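Local coordinates for RagB/SusD domain protein (Flavobacterium johnsoniae, PDB 5J90) that binds chitin and is probably an outer-membrane SusD-like lipoprotein, serving a polysaccharide utilization locus for chitin conversion, at residues A458-T461 with E462-V465. Numbering follows the deposited sequence.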
ATOM      1  N   ALA A 458      15.963   6.195   2.815  1.00 16.24           N
ATOM      2  CA  ALA A 458      15.126   5.313   1.998  1.00 13.24           C
ATOM      3  C   ALA A 458      14.422   4.250   2.837  1.00 12.80           C
ATOM      4  O   ALA A 458      13.345   3.780   2.469  1.00 13.90           O
ATOM      5  CB  ALA A 458      15.964   4.645   0.932  1.00 17.16           C
ATOM      6  N   ILE A 459      15.041   3.863   3.952  1.00 12.49           N
ATOM      7  CA  ILE A 459      14.513   2.808   4.810  1.00 11.64           C
ATOM      8  C   ILE A 459      14.393   3.348   6.223  1.00 11.68           C
ATOM      9  O   ILE A 459      15.358   3.902   6.758  1.00 12.85           O
ATOM     10  CB  ILE A 459      15.426   1.560   4.796  1.00 11.38           C
ATOM     11  CG1 ILE A 459      15.562   1.032   3.363  1.00 11.64           C
ATOM     12  CG2 ILE A 459      14.885   0.478   5.740  1.00  9.32           C
ATOM     13  CD1 ILE A 459      16.535  -0.121   3.213  1.00 11.59           C
ATOM     14  N   THR A 460      13.217   3.212   6.819  1.00 11.07           N
ATOM     15  CA  THR A 460      13.000   3.730   8.169  1.00 11.52           C
ATOM     16  C   THR A 460      13.547   2.769   9.221  1.00 12.61           C
ATOM     17  O   THR A 460      13.552   1.549   9.044  1.00 11.55           O
ATOM     18  CB  THR A 460      11.499   3.996   8.498  1.00 11.77           C
ATOM     19  OG1 THR A 460      10.795   2.758   8.648  1.00 13.02           O
ATOM     20  CG2 THR A 460      10.819   4.864   7.426  1.00 12.83           C
ATOM     21  N   THR A 461      13.989   3.327  10.338  1.00 12.27           N
ATOM     22  CA  THR A 461      14.383   2.508  11.473  1.00 11.65           C
ATOM     23  C   THR A 461      13.175   1.788  12.062  1.00 11.08           C
ATOM     24  O   THR A 461      13.245   0.622  12.435  1.00 11.35           O
ATOM     25  CB  THR A 461      15.082   3.380  12.522  1.00 12.49           C
ATOM     26  OG1 THR A 461      16.314   3.835  11.965  1.00 14.79           O
ATOM     27  CG2 THR A 461      15.367   2.597  13.804  1.00 13.20           C
ATOM     28  N   GLU A 462      12.044   2.481  12.108  1.00 11.93           N
ATOM     29  CA  GLU A 462      10.849   1.941  12.716  1.00 14.21           C
ATOM     30  C   GLU A 462      10.312   0.691  11.998  1.00 11.36           C
ATOM     31  O   GLU A 462       9.994  -0.308  12.628  1.00 13.95           O
ATOM     32  CB  GLU A 462       9.792   3.045  12.729  1.00 18.79           C
ATOM     33  CG  GLU A 462       8.594   2.759  13.554  1.00 19.33           C
ATOM     34  CD  GLU A 462       7.723   3.995  13.734  1.00 14.77           C
ATOM     35  OE1 GLU A 462       8.077   5.086  13.217  1.00 22.69           O
ATOM     36  OE2 GLU A 462       6.708   3.871  14.415  1.00 18.63           O
ATOM     37  N   PHE A 463      10.222   0.760  10.670  1.00 11.14           N
ATOM     38  CA  PHE A 463       9.640  -0.337   9.901  1.00 10.99           C
ATOM     39  C   PHE A 463      10.654  -1.240   9.219  1.00  9.66           C
ATOM     40  O   PHE A 463      10.315  -2.337   8.784  1.00 10.56           O
ATOM     41  CB  PHE A 463       8.589   0.201   8.928  1.00 11.44           C
ATOM     42  CG  PHE A 463       7.453   0.861   9.635  1.00 11.68           C
ATOM     43  CD1 PHE A 463       6.443   0.096  10.189  1.00 15.62           C
ATOM     44  CD2 PHE A 463       7.435   2.229   9.809  1.00 11.57           C
ATOM     45  CE1 PHE A 463       5.402   0.695  10.884  1.00 14.96           C
ATOM     46  CE2 PHE A 463       6.392   2.826  10.507  1.00 13.04           C
ATOM     47  CZ  PHE A 463       5.391   2.051  11.040  1.00 13.52           C
ATOM     48  N   GLY A 464      11.896  -0.781   9.145  1.00  9.51           N
ATOM     49  CA  GLY A 464      12.952  -1.613   8.601  1.00  8.92           C
ATOM     50  C   GLY A 464      12.807  -1.916   7.123  1.00  8.29           C
ATOM     51  O   GLY A 464      12.096  -1.227   6.380  1.00  9.23           O
ATOM     52  N   VAL A 465      13.501  -2.961   6.688  1.00  8.38           N
ATOM     53  CA  VAL A 465      13.556  -3.292   5.271  1.00  8.21           C
ATOM     54  C   VAL A 465      12.250  -3.935   4.830  1.00  8.16           C
ATOM     55  O   VAL A 465      11.826  -4.962   5.381  1.00  8.19           O
ATOM     56  CB  VAL A 465      14.733  -4.243   4.965  1.00  8.04           C
ATOM     57  CG1 VAL A 465      14.806  -4.505   3.473  1.00  8.36           C
ATOM     58  CG2 VAL A 465      16.053  -3.667   5.496  1.00 10.10           C
TER
HETATM   59  O   HOH W   1      11.073   1.337   6.311  1.00 10.08           O
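Thr460 and Gly464 close an alpha-turn: Gly464 N gives a hydrogen bond to Thr460 O (2.9 Å). Together with the side-chain bond from Phe463 N to Thr460 OG1 (2.9 Å, 155° at the hydrogen), this makes an ST motif in the loop between helices 432-442 and 472-477. Threonine suits the first position because its OG1, set between its own backbone N and carbonyl carbon (chi1 71°), faces back into the turn; OG1 also lies at the edge of the Phe463 ring, near its plane, 3.6 Å from CD2, and is hydrogen-bonded to a bridging water. With an alanine here Phe463 N is likely to lose its acceptor, and the water one of its partners. Gly464 suits the end of the turn, its positive phi (67°) being easy for a residue without a side chain. Glu462 lays CG over one face of the Phe463 ring, toward its rim, and hydrogen-bonds through OE2 to Ser487 OG of the second subunit, while Thr461 OG1 is hydrogen-bonded to Asn453 ND2. Ile459 CD1 meets Val465 CG2 at 4.2 Å, both residues packing on Tyr79. The water accepts from Thr460 N and donates to Gly464 O at 2.8 Å, and its oxygen lies 2.7 Å from Thr460 OG1.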